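Long-range contact in uncharacterized protein Q6HG14 (Bacillus thuringiensis serovar konkukian, PDB 3F08), which is of unknown function but belongs to the Bet v 1-like polyketide cyclase and lipid transport family, so it may bind a hydrophobic ligand: residues T14-F24 against R59-Y70. The protein carries 5 engineered substitutions. Numbering follows the deposited sequence.
Sequences TEQVWQLIGGF and RLEVFNDKERYY. Engineered in segment 14-24: Thr-14 (natural residue Pro). Engineered in segment 59-70: Asp-65 (natural residue Glu).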
# COMPACT_ATOMS: atom_id res chain seq x y z
N THR B 14 5.23 -0.15 -19.51
CA THR B 14 4.39 -0.12 -18.32
C THR B 14 5.19 -0.58 -17.10
O THR B 14 5.04 -0.02 -16.01
CB THR B 14 3.13 -0.99 -18.51
OG1 THR B 14 3.48 -2.24 -19.13
CG2 THR B 14 2.12 -0.27 -19.40
N GLU B 15 6.05 -1.57 -17.30
CA GLU B 15 6.87 -2.10 -16.22
C GLU B 15 7.89 -1.09 -15.71
O GLU B 15 8.08 -0.97 -14.50
CB GLU B 15 7.59 -3.38 -16.67
CG GLU B 15 6.68 -4.60 -16.89
CD GLU B 15 5.72 -4.43 -18.06
OE1 GLU B 15 6.18 -4.07 -19.17
OE2 GLU B 15 4.51 -4.68 -17.89
N GLN B 16 8.55 -0.37 -16.61
CA GLN B 16 9.55 0.63 -16.20
C GLN B 16 8.86 1.75 -15.43
O GLN B 16 9.29 2.12 -14.35
CB GLN B 16 10.23 1.27 -17.41
CG GLN B 16 10.94 0.34 -18.37
CD GLN B 16 11.46 1.10 -19.58
OE1 GLN B 16 12.38 1.92 -19.47
NE2 GLN B 16 10.86 0.85 -20.75
N VAL B 17 7.80 2.29 -16.01
CA VAL B 17 7.07 3.38 -15.38
C VAL B 17 6.51 3.02 -14.01
O VAL B 17 6.68 3.78 -13.06
CB VAL B 17 5.92 3.87 -16.27
CG1 VAL B 17 5.21 5.05 -15.59
CG2 VAL B 17 6.48 4.29 -17.64
N TRP B 18 5.82 1.89 -13.91
CA TRP B 18 5.26 1.49 -12.62
C TRP B 18 6.39 1.17 -11.63
O TRP B 18 6.25 1.41 -10.43
CB TRP B 18 4.33 0.28 -12.78
CG TRP B 18 3.73 -0.15 -11.47
CD1 TRP B 18 3.99 -1.31 -10.79
CD2 TRP B 18 2.80 0.58 -10.65
NE1 TRP B 18 3.28 -1.34 -9.60
CE2 TRP B 18 2.55 -0.19 -9.50
CE3 TRP B 18 2.16 1.82 -10.79
CZ2 TRP B 18 1.68 0.24 -8.48
CZ3 TRP B 18 1.29 2.25 -9.77
CH2 TRP B 18 1.06 1.45 -8.63
N GLN B 19 7.51 0.65 -12.13
CA GLN B 19 8.64 0.35 -11.25
C GLN B 19 9.09 1.65 -10.62
O GLN B 19 9.36 1.72 -9.42
CB GLN B 19 9.81 -0.23 -12.05
CG GLN B 19 10.33 -1.59 -11.55
CD GLN B 19 10.58 -1.64 -10.05
OE1 GLN B 19 11.48 -0.98 -9.52
NE2 GLN B 19 9.77 -2.43 -9.36
N LEU B 20 9.16 2.69 -11.44
CA LEU B 20 9.59 4.02 -11.02
C LEU B 20 8.59 4.73 -10.10
O LEU B 20 8.96 5.19 -9.02
CB LEU B 20 9.83 4.90 -12.26
CG LEU B 20 10.86 6.03 -12.29
CD1 LEU B 20 10.22 7.29 -12.82
CD2 LEU B 20 11.44 6.27 -10.92
N ILE B 21 7.33 4.80 -10.52
CA ILE B 21 6.33 5.53 -9.74
C ILE B 21 5.39 4.75 -8.83
O ILE B 21 4.65 5.35 -8.05
CB ILE B 21 5.47 6.40 -10.68
CG1 ILE B 21 4.50 5.51 -11.48
CG2 ILE B 21 6.37 7.14 -11.67
CD1 ILE B 21 3.51 6.30 -12.32
N GLY B 22 5.40 3.42 -8.91
CA GLY B 22 4.51 2.62 -8.08
C GLY B 22 4.72 2.73 -6.57
O GLY B 22 3.79 2.49 -5.80
N GLY B 23 5.94 3.08 -6.16
CA GLY B 23 6.23 3.22 -4.75
C GLY B 23 5.59 4.45 -4.16
O GLY B 23 5.76 5.56 -4.67
N PHE B 24 4.85 4.26 -3.07
CA PHE B 24 4.18 5.38 -2.43
C PHE B 24 5.20 6.38 -1.89
O PHE B 24 4.94 7.59 -1.87
CB PHE B 24 3.27 4.87 -1.32
CG PHE B 24 2.29 5.89 -0.82
CD1 PHE B 24 1.44 6.55 -1.70
CD2 PHE B 24 2.20 6.18 0.54
CE1 PHE B 24 0.51 7.49 -1.24
CE2 PHE B 24 1.28 7.12 1.02
CZ PHE B 24 0.43 7.77 0.12
N ARG B 59 -2.24 10.23 2.71
CA ARG B 59 -2.60 8.90 3.16
C ARG B 59 -2.89 7.94 2.02
O ARG B 59 -3.60 8.28 1.07
CB ARG B 59 -3.82 9.03 4.08
CG ARG B 59 -4.56 7.75 4.33
CD ARG B 59 -5.24 7.76 5.68
NE ARG B 59 -4.76 6.61 6.41
CZ ARG B 59 -4.15 6.65 7.58
NH1 ARG B 59 -3.94 7.80 8.20
NH2 ARG B 59 -3.71 5.52 8.12
N LEU B 60 -2.31 6.74 2.10
CA LEU B 60 -2.53 5.71 1.08
C LEU B 60 -3.94 5.15 1.28
O LEU B 60 -4.27 4.68 2.38
CB LEU B 60 -1.51 4.58 1.23
CG LEU B 60 -1.65 3.41 0.24
CD1 LEU B 60 -1.30 3.90 -1.18
CD2 LEU B 60 -0.72 2.26 0.64
N GLU B 61 -4.77 5.19 0.24
CA GLU B 61 -6.14 4.69 0.35
C GLU B 61 -6.31 3.33 -0.33
O GLU B 61 -6.94 2.43 0.22
CB GLU B 61 -7.13 5.68 -0.27
CG GLU B 61 -7.24 7.02 0.44
CD GLU B 61 -7.86 6.92 1.82
OE1 GLU B 61 -8.52 5.90 2.11
OE2 GLU B 61 -7.69 7.87 2.62
N VAL B 62 -5.77 3.21 -1.54
CA VAL B 62 -5.85 1.98 -2.30
C VAL B 62 -4.54 1.75 -3.04
O VAL B 62 -3.88 2.70 -3.46
CB VAL B 62 -6.99 2.01 -3.37
CG1 VAL B 62 -7.18 0.63 -3.97
CG2 VAL B 62 -8.31 2.50 -2.76
N PHE B 63 -4.18 0.49 -3.20
CA PHE B 63 -2.98 0.13 -3.93
C PHE B 63 -3.25 -1.19 -4.62
O PHE B 63 -3.81 -2.11 -4.02
CB PHE B 63 -1.78 0.00 -2.98
CG PHE B 63 -0.53 -0.50 -3.65
CD1 PHE B 63 -0.31 -1.87 -3.82
CD2 PHE B 63 0.42 0.40 -4.14
CE1 PHE B 63 0.85 -2.34 -4.48
CE2 PHE B 63 1.57 -0.05 -4.79
CZ PHE B 63 1.79 -1.43 -4.96
N ASN B 64 -2.85 -1.29 -5.88
CA ASN B 64 -3.03 -2.51 -6.64
C ASN B 64 -1.84 -2.62 -7.57
O ASN B 64 -1.74 -1.89 -8.55
CB ASN B 64 -4.34 -2.47 -7.45
CG ASN B 64 -4.75 -3.85 -7.95
OD1 ASN B 64 -5.90 -4.25 -7.82
ND2 ASN B 64 -3.80 -4.57 -8.52
N ASP B 65 -0.93 -3.54 -7.24
CA ASP B 65 0.29 -3.71 -8.02
C ASP B 65 0.07 -4.14 -9.47
O ASP B 65 0.64 -3.56 -10.39
CB ASP B 65 1.23 -4.72 -7.34
CG ASP B 65 2.64 -4.71 -7.92
OD1 ASP B 65 3.31 -3.65 -7.85
OD2 ASP B 65 3.08 -5.75 -8.45
N LYS B 66 -0.75 -5.16 -9.68
CA LYS B 66 -0.98 -5.65 -11.03
C LYS B 66 -1.83 -4.72 -11.91
O LYS B 66 -1.69 -4.74 -13.12
CB LYS B 66 -1.58 -7.06 -10.99
CG LYS B 66 -0.66 -8.06 -10.29
CD LYS B 66 0.71 -8.12 -10.97
CE LYS B 66 1.70 -9.02 -10.20
NZ LYS B 66 2.22 -8.40 -8.93
N GLU B 67 -2.71 -3.93 -11.30
CA GLU B 67 -3.52 -3.00 -12.08
C GLU B 67 -2.79 -1.66 -12.15
O GLU B 67 -3.29 -0.68 -12.70
CB GLU B 67 -4.91 -2.85 -11.47
CG GLU B 67 -5.78 -4.10 -11.66
CD GLU B 67 -7.13 -4.01 -10.97
OE1 GLU B 67 -7.90 -3.07 -11.27
OE2 GLU B 67 -7.43 -4.88 -10.12
N ARG B 68 -1.60 -1.64 -11.57
CA ARG B 68 -0.71 -0.49 -11.56
C ARG B 68 -1.30 0.88 -11.20
O ARG B 68 -1.24 1.82 -12.00
CB ARG B 68 0.03 -0.40 -12.90
CG ARG B 68 0.73 -1.70 -13.31
CD ARG B 68 1.49 -1.54 -14.63
NE ARG B 68 0.58 -1.17 -15.70
CZ ARG B 68 -0.02 -2.03 -16.52
NH1 ARG B 68 0.20 -3.33 -16.41
NH2 ARG B 68 -0.85 -1.58 -17.46
N TYR B 69 -1.85 1.00 -10.00
CA TYR B 69 -2.37 2.28 -9.58
C TYR B 69 -2.43 2.35 -8.06
O TYR B 69 -2.41 1.31 -7.38
CB TYR B 69 -3.77 2.52 -10.16
CG TYR B 69 -4.90 1.78 -9.46
CD1 TYR B 69 -5.52 2.32 -8.34
CD2 TYR B 69 -5.35 0.56 -9.95
CE1 TYR B 69 -6.58 1.66 -7.71
CE2 TYR B 69 -6.41 -0.11 -9.33
CZ TYR B 69 -7.02 0.44 -8.22
OH TYR B 69 -8.08 -0.20 -7.62
N TYR B 70 -2.44 3.57 -7.53
CA TYR B 70 -2.61 3.77 -6.10
C TYR B 70 -3.43 5.03 -5.95
O TYR B 70 -3.41 5.91 -6.81
CB TYR B 70 -1.27 3.83 -5.33
CG TYR B 70 -0.34 5.00 -5.54
CD1 TYR B 70 -0.63 6.27 -5.04
CD2 TYR B 70 0.89 4.81 -6.17
CE1 TYR B 70 0.29 7.32 -5.15
CE2 TYR B 70 1.81 5.84 -6.29
CZ TYR B 70 1.51 7.09 -5.78
OH TYR B 70 2.45 8.09 -5.90
O HOH W 1 3.20 -4.35 -15.77
O HOH W 2 5.10 7.34 -6.51
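Trp-18 lies sandwiched between backbone atoms: CA of Arg-68 sits over the centre of its six-membered ring, a CH-pi contact 3.6 Å from the centroid, and CA of Gly-22 covers the opposite face toward the rim. Arg-68 belongs to the hairpin turn joining strands 55-64 and 69-74, where Arg-68 and Tyr-69 facing Asn-64 form a G1 beta bulge. With CG opposite the backbone N (chi1 180°), the indole leaves helix 14-21 and reaches into this turn. Its NE1 donates to OD1 of Asp-65, an engineered residue, at 2.9 Å. The bond is nearly straight (172°) and lies in the indole plane, but it reaches OD1 from above the carboxylate plane. OD2 of Asp-65 takes the salt bridge from Lys-66. CZ2 of Trp-18 also touches CE2 of Phe-63 at 3.7 Å, the two rings meeting obliquely.

The Arg-68 side chain, bent at chi3, runs back along the helix. CB and CG2 of the engineered Thr-14 lie against one face of its guanidinium, toward the rim, and Glu-92 and the carbonyl of Val-90 bind its nitrogens.

Farther along, Phe-24 makes an offset edge-to-face contact with Tyr-70, planes at 89°, its CD1 over the rim of that ring and 3.7 Å from CE1 of Tyr-70. CB of Leu-60 covers one face of Phe-24. A water accepts from OH of Tyr-70 at 2.8 Å and donates to the carbonyls of Ile-21 and Gly-23. Arg-46 also binds that hydroxyl.

The contact joins helix 14-21 and the loop after it to the curved antiparallel sheet of the Bet v 1-like fold. Arg-44 of the second subunit makes a cation-pi contact with Trp-18. The single direct hydrogen bond probably sets the rotation of the Trp-18 indole, and the water with Arg-46 holds the Tyr-70 hydroxyl; Phe-24, Leu-60 and Phe-63 add apolar contact.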